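Local atomic coordinates of chitinase A (PDB entry 4MNK), a protein that probably hydrolyses the glycosidic links of chitin as a family 18 glycoside hydrolase of plant class V, and here holds N-acetylglucosamine oligosaccharides. Residues Pro41-Arg46 / Arg96-Lys101; Lys88-Ala93 / Glu129-Leu134. All blocks are in the same frame, centred on the assembly; numbering follows the deposited sequence.

Contact 1. Residues Pro41-Arg46 / Arg96-Lys101; sequences PTFEVR and RQRFVK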
loop_
_atom_site.group_PDB
_atom_site.type_symbol
_atom_site.label_atom_id
_atom_site.label_comp_id
_atom_site.label_asym_id
_atom_site.label_seq_id
_atom_site.Cartn_x
_atom_site.Cartn_y
_atom_site.Cartn_z
ATOM N N PRO A 41 -20.519 -13.427 8.039
ATOM C CA PRO A 41 -19.913 -14.258 9.084
ATOM C C PRO A 41 -19.308 -15.590 8.619
ATOM O O PRO A 41 -18.631 -16.254 9.406
ATOM C CB PRO A 41 -21.094 -14.527 10.020
ATOM C CG PRO A 41 -22.266 -14.588 9.105
ATOM C CD PRO A 41 -21.978 -13.641 7.965
ATOM N N THR A 42 -19.545 -15.986 7.368
ATOM C CA THR A 42 -19.019 -17.262 6.874
ATOM C C THR A 42 -17.519 -17.189 6.611
ATOM O O THR A 42 -16.819 -18.202 6.686
ATOM C CB THR A 42 -19.718 -17.747 5.581
ATOM O OG1 THR A 42 -19.427 -16.848 4.502
ATOM C CG2 THR A 42 -21.229 -17.865 5.772
ATOM N N PHE A 43 -17.037 -15.985 6.300
ATOM C CA PHE A 43 -15.638 -15.756 5.921
ATOM C C PHE A 43 -15.204 -16.614 4.738
ATOM O O PHE A 43 -14.050 -17.045 4.640
ATOM C CB PHE A 43 -14.695 -15.877 7.128
ATOM C CG PHE A 43 -14.914 -14.811 8.156
ATOM C CD1 PHE A 43 -15.597 -15.089 9.337
ATOM C CD2 PHE A 43 -14.467 -13.513 7.927
ATOM C CE1 PHE A 43 -15.815 -14.091 10.281
ATOM C CE2 PHE A 43 -14.679 -12.511 8.862
ATOM C CZ PHE A 43 -15.354 -12.800 10.044
ATOM N N GLU A 44 -16.158 -16.854 3.843
ATOM C CA GLU A 44 -15.869 -17.394 2.528
ATOM C C GLU A 44 -15.455 -16.203 1.673
ATOM O O GLU A 44 -16.292 -15.492 1.107
ATOM C CB GLU A 44 -17.086 -18.123 1.945
ATOM C CG GLU A 44 -17.671 -19.222 2.842
ATOM C CD GLU A 44 -16.774 -20.441 2.993
ATOM O OE1 GLU A 44 -15.952 -20.710 2.091
ATOM O OE2 GLU A 44 -16.908 -21.144 4.019
ATOM N N VAL A 45 -14.145 -15.975 1.629
ATOM C CA VAL A 45 -13.555 -14.810 0.972
ATOM C C VAL A 45 -13.939 -14.773 -0.507
ATOM O O VAL A 45 -13.981 -15.807 -1.172
ATOM C CB VAL A 45 -12.018 -14.795 1.165
ATOM C CG1 VAL A 45 -11.365 -13.633 0.425
ATOM C CG2 VAL A 45 -11.684 -14.714 2.640
ATOM N N ARG A 46 -14.237 -13.575 -1.002
ATOM C CA ARG A 46 -14.741 -13.393 -2.362
ATOM C C ARG A 46 -14.470 -11.971 -2.845
ATOM O O ARG A 46 -14.285 -11.062 -2.039
ATOM C CB ARG A 46 -16.253 -13.658 -2.390
ATOM C CG ARG A 46 -17.056 -12.683 -1.540
ATOM C CD ARG A 46 -18.534 -12.994 -1.545
ATOM N NE ARG A 46 -19.293 -11.917 -0.920
ATOM C CZ ARG A 46 -20.604 -11.948 -0.697
ATOM N NH1 ARG A 46 -21.197 -10.909 -0.127
ATOM N NH2 ARG A 46 -21.320 -13.009 -1.045
ATOM N N ARG A 96 -11.310 -19.059 10.906
ATOM C CA ARG A 96 -9.967 -18.983 10.320
ATOM C C ARG A 96 -9.760 -20.080 9.281
ATOM O O ARG A 96 -9.177 -19.837 8.225
ATOM C CB ARG A 96 -8.877 -19.058 11.394
ATOM C CG ARG A 96 -8.852 -17.872 12.359
ATOM C CD ARG A 96 -7.514 -17.757 13.081
ATOM N NE ARG A 96 -7.106 -19.016 13.703
ATOM C CZ ARG A 96 -7.363 -19.359 14.961
ATOM N NH1 ARG A 96 -8.029 -18.541 15.771
ATOM N NH2 ARG A 96 -6.946 -20.533 15.417
ATOM N N GLN A 97 -10.252 -21.281 9.577
ATOM C CA GLN A 97 -10.158 -22.408 8.646
ATOM C C GLN A 97 -10.907 -22.116 7.342
ATOM O O GLN A 97 -10.389 -22.374 6.252
ATOM C CB GLN A 97 -10.676 -23.691 9.307
ATOM C CG GLN A 97 -10.316 -24.986 8.578
ATOM C CD GLN A 97 -10.521 -26.228 9.437
ATOM O OE1 GLN A 97 -11.055 -26.157 10.548
ATOM N NE2 GLN A 97 -10.091 -27.377 8.923
ATOM N N ARG A 98 -12.116 -21.569 7.458
ATOM C CA ARG A 98 -12.923 -21.217 6.290
ATOM C C ARG A 98 -12.252 -20.120 5.463
ATOM O O ARG A 98 -12.244 -20.187 4.233
ATOM C CB ARG A 98 -14.342 -20.801 6.697
ATOM C CG ARG A 98 -15.138 -21.905 7.396
ATOM C CD ARG A 98 -16.623 -21.585 7.481
ATOM N NE ARG A 98 -16.900 -20.366 8.241
ATOM C CZ ARG A 98 -17.037 -20.306 9.563
ATOM N NH1 ARG A 98 -16.916 -21.399 10.307
ATOM N NH2 ARG A 98 -17.292 -19.143 10.147
ATOM N N PHE A 99 -11.682 -19.127 6.145
ATOM C CA PHE A 99 -10.959 -18.032 5.499
ATOM C C PHE A 99 -9.754 -18.552 4.720
ATOM O O PHE A 99 -9.542 -18.175 3.570
ATOM C CB PHE A 99 -10.505 -17.005 6.541
ATOM C CG PHE A 99 -9.664 -15.883 5.977
ATOM C CD1 PHE A 99 -10.242 -14.659 5.654
ATOM C CD2 PHE A 99 -8.294 -16.042 5.784
ATOM C CE1 PHE A 99 -9.471 -13.612 5.142
ATOM C CE2 PHE A 99 -7.516 -15.002 5.268
ATOM C CZ PHE A 99 -8.110 -13.789 4.947
ATOM N N VAL A 100 -8.967 -19.411 5.360
ATOM C CA VAL A 100 -7.744 -19.931 4.755
ATOM C C VAL A 100 -8.060 -20.738 3.491
ATOM O O VAL A 100 -7.451 -20.517 2.438
ATOM C CB VAL A 100 -6.922 -20.745 5.786
ATOM C CG1 VAL A 100 -5.874 -21.598 5.105
ATOM C CG2 VAL A 100 -6.270 -19.806 6.795
ATOM N N LYS A 101 -9.036 -21.640 3.592
ATOM C CA LYS A 101 -9.442 -22.483 2.469
ATOM C C LYS A 101 -9.995 -21.649 1.311
ATOM O O LYS A 101 -9.615 -21.855 0.152
ATOM C CB LYS A 101 -10.474 -23.519 2.921
ATOM C CG LYS A 101 -10.930 -24.481 1.832
ATOM C CD LYS A 101 -11.977 -25.452 2.363
ATOM C CE LYS A 101 -12.420 -26.438 1.294
ATOM N NZ LYS A 101 -11.335 -27.386 0.910
HETATM O O HOH W 1 -13.966 -22.104 3.151
#

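Contact 2. Residues Lys88-Ala93 / Glu129-Leu134; sequences KLNSDA and ENFVKL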
loop_
_atom_site.group_PDB
_atom_site.type_symbol
_atom_site.label_atom_id
_atom_site.label_comp_id
_atom_site.label_asym_id
_atom_site.label_seq_id
_atom_site.Cartn_x
_atom_site.Cartn_y
_atom_site.Cartn_z
ATOM N N LYS A 88 -12.987 -10.211 14.410
ATOM C CA LYS A 88 -13.973 -11.275 14.630
ATOM C C LYS A 88 -13.459 -12.612 14.103
ATOM O O LYS A 88 -13.527 -13.633 14.793
ATOM C CB LYS A 88 -15.306 -10.934 13.961
ATOM C CG LYS A 88 -16.123 -9.882 14.694
ATOM C CD LYS A 88 -17.497 -9.681 14.066
ATOM C CE LYS A 88 -17.418 -8.886 12.770
ATOM N NZ LYS A 88 -18.764 -8.633 12.184
ATOM N N LEU A 89 -12.940 -12.586 12.877
ATOM C CA LEU A 89 -12.389 -13.764 12.222
ATOM C C LEU A 89 -11.301 -14.440 13.046
ATOM O O LEU A 89 -11.353 -15.647 13.290
ATOM C CB LEU A 89 -11.813 -13.369 10.858
ATOM C CG LEU A 89 -10.887 -14.361 10.152
ATOM C CD1 LEU A 89 -11.611 -15.641 9.783
ATOM C CD2 LEU A 89 -10.284 -13.708 8.926
ATOM N N ASN A 90 -10.313 -13.656 13.468
ATOM C CA ASN A 90 -9.082 -14.223 14.004
ATOM C C ASN A 90 -9.248 -14.892 15.368
ATOM O O ASN A 90 -8.416 -15.704 15.765
ATOM C CB ASN A 90 -7.970 -13.171 14.024
ATOM C CG ASN A 90 -7.584 -12.700 12.629
ATOM O OD1 ASN A 90 -7.870 -13.366 11.633
ATOM N ND2 ASN A 90 -6.928 -11.546 12.555
ATOM N N SER A 91 -10.336 -14.565 16.063
ATOM C CA SER A 91 -10.637 -15.143 17.373
ATOM C C SER A 91 -11.378 -16.484 17.281
ATOM O O SER A 91 -11.563 -17.166 18.291
ATOM C CB SER A 91 -11.448 -14.146 18.205
ATOM O OG SER A 91 -11.619 -14.596 19.538
ATOM N N ASP A 92 -11.785 -16.859 16.070
ATOM C CA ASP A 92 -12.647 -18.018 15.838
ATOM C C ASP A 92 -11.909 -19.032 14.955
ATOM O O ASP A 92 -11.759 -18.826 13.750
ATOM C CB ASP A 92 -13.938 -17.520 15.167
ATOM C CG ASP A 92 -14.984 -18.613 14.947
ATOM O OD1 ASP A 92 -16.179 -18.249 14.899
ATOM O OD2 ASP A 92 -14.641 -19.803 14.792
ATOM N N ALA A 93 -11.449 -20.125 15.565
ATOM C CA ALA A 93 -10.661 -21.148 14.865
ATOM C C ALA A 93 -11.355 -21.713 13.625
ATOM O O ALA A 93 -10.718 -21.907 12.587
ATOM C CB ALA A 93 -10.275 -22.272 15.818
ATOM N N GLU A 129 -1.829 -11.423 18.477
ATOM C CA GLU A 129 -1.763 -12.847 18.807
ATOM C C GLU A 129 -2.678 -13.685 17.919
ATOM O O GLU A 129 -2.284 -14.744 17.425
ATOM C CB GLU A 129 -2.110 -13.074 20.280
ATOM C CG GLU A 129 -1.025 -12.633 21.252
ATOM C CD GLU A 129 -1.487 -12.593 22.703
ATOM O OE1 GLU A 129 -2.669 -12.892 22.982
ATOM O OE2 GLU A 129 -0.656 -12.252 23.571
ATOM N N ASN A 130 -3.901 -13.204 17.709
ATOM C CA ASN A 130 -4.857 -13.931 16.883
ATOM C C ASN A 130 -4.538 -13.848 15.390
ATOM O O ASN A 130 -4.797 -14.794 14.644
ATOM C CB ASN A 130 -6.286 -13.477 17.178
ATOM C CG ASN A 130 -6.761 -13.893 18.566
ATOM O OD1 ASN A 130 -6.129 -14.711 19.242
ATOM N ND2 ASN A 130 -7.887 -13.337 18.991
ATOM N N PHE A 131 -3.971 -12.720 14.965
ATOM C CA PHE A 131 -3.511 -12.552 13.584
ATOM C C PHE A 131 -2.364 -13.517 13.283
ATOM O O PHE A 131 -2.313 -14.104 12.203
ATOM C CB PHE A 131 -3.095 -11.097 13.337
ATOM C CG PHE A 131 -2.852 -10.747 11.886
ATOM C CD1 PHE A 131 -1.784 -9.927 11.543
ATOM C CD2 PHE A 131 -3.694 -11.203 10.872
ATOM C CE1 PHE A 131 -1.547 -9.567 10.215
ATOM C CE2 PHE A 131 -3.461 -10.851 9.536
ATOM C CZ PHE A 131 -2.385 -10.031 9.214
ATOM N N VAL A 132 -1.465 -13.691 14.252
ATOM C CA VAL A 132 -0.400 -14.696 14.173
ATOM C C VAL A 132 -0.973 -16.092 13.882
ATOM O O VAL A 132 -0.444 -16.814 13.036
ATOM C CB VAL A 132 0.475 -14.694 15.464
ATOM C CG1 VAL A 132 1.250 -16.002 15.635
ATOM C CG2 VAL A 132 1.424 -13.503 15.461
ATOM N N LYS A 133 -2.057 -16.458 14.569
ATOM C CA LYS A 133 -2.719 -17.746 14.342
ATOM C C LYS A 133 -3.206 -17.862 12.899
ATOM O O LYS A 133 -2.942 -18.859 12.235
ATOM C CB LYS A 133 -3.888 -17.950 15.311
ATOM C CG LYS A 133 -3.499 -18.023 16.783
ATOM C CD LYS A 133 -4.732 -18.167 17.666
ATOM C CE LYS A 133 -4.411 -17.910 19.127
ATOM N NZ LYS A 133 -5.629 -18.017 19.978
ATOM N N LEU A 134 -3.901 -16.832 12.416
ATOM C CA LEU A 134 -4.408 -16.826 11.042
ATOM C C LEU A 134 -3.287 -16.992 10.021
ATOM O O LEU A 134 -3.364 -17.845 9.134
ATOM C CB LEU A 134 -5.190 -15.541 10.743
ATOM C CG LEU A 134 -5.828 -15.470 9.348
ATOM C CD1 LEU A 134 -7.135 -16.260 9.310
ATOM C CD2 LEU A 134 -6.050 -14.024 8.917
#

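Contact 1. Residues Pro41-Arg46 / Arg96-Lys101
Arg98 and Phe99 of helix 93-110 dock against the loop that follows strand 30-36 in a contact that is polar at the surface and apolar beneath. The Arg98 guanidinium reads two successive backbone carbonyls. Its NE donates to Thr42 O at 2.7 Å, nearly straight (166° at the hydrogen), with the acceptor close to the guanidinium plane. NH2 reaches Pro41 O at 3.3 Å in a longer, more bent bond that lies in the carbonyl plane. The bend at chi3 (-61°) turns NE toward Thr42 O. Glu44 comes across the arginine chain at about a right angle, OE2 lying 3.5 Å from Arg98 CD, while OE2 stays 4.3 Å from Arg98 NE, too far for a salt bridge. A water donates to both Glu44 OE1 and Arg98 O. An alanine at Arg98 would probably leave the carbonyls of Pro41 and Thr42 without these donors and Glu44 without the nearby positive charge. Deeper in, Val45 CG2 presses obliquely on Phe99, 3.3 Å from CD1, and Phe99 CA makes a CH...O contact with Phe43 O. Ser102, one turn further along the helix, bonds Val45 N through its hydroxyl. Phe43 and Phe99 both touch helix 80-90, and Phe99 also meets Leu134 of helix 125-149.

Contact 2. Residues Lys88-Ala93 / Glu129-Leu134
Asn90, near the end of helix 80-90, points its side chain at helix 125-149 and meets three residues there, Asn130, Phe131 and Leu134, with no hydrogen bond between the two segments. Its CG stands anti to the carbonyl carbon (chi1 -64°), on the side of the backbone N. The amide and the Phe131 side chain run side by side and point the same way, their planes 27° apart, and ND2 lies 3.7 Å from Phe131 CD2. The other branch of the amide faces Leu134: OD1 is 3.3 Å from the methyl CD2, and the two side chains cross at about a right angle. Leu89 crosses Leu134 in a similar manner but more loosely, CD2 to CD1 at 4.1 Å.

At the root of the amide the helices come close, with Asn90 CB 3.6 Å from Asn130 CB and Asn90 O 3.4 Å from the same Asn130 atom. That carbonyl oxygen is satisfied from another direction, by the guanidinium of Arg96. Asn130 turns its ND2 over the backbone of Ser91, 3.7 Å from CA, while its OD1 receives a weak bond from Lys133 NZ. Just beyond, Asp92 is the N-cap of helix 93-110, its OD2 accepting from Ala95 N. Phe131 passes inward to Leu117 and to an edge-to-face contact with Tyr119, both on strand 114-119. This is side-chain packing between helices outside the parallel strands of a TIM barrel, the fold of family 18 chitinases.

In the fold
Contact 1 and contact 2 have centres 12 Å apart on the same side of the chain's centre, and their segments alternate in sequence: 41-46, 88-93, 96-101, 129-134. Helices 80-90 and 93-110 follow each other directly, so the short turn at Ser91 and Asp92 passes from one contact into the other. The two meet where Arg96 NH1 is probably hydrogen-bonded to Asn90 O at 2.9 Å, and where Leu89 packs on Phe43 and Phe99. Together they join the loop after strand 30-36 to helices 80-90, 93-110 and 125-149, three helices that follow one another in the chain. Both contacts lie on the outside of the barrel, and none of their residues is among those lining the glycan pockets.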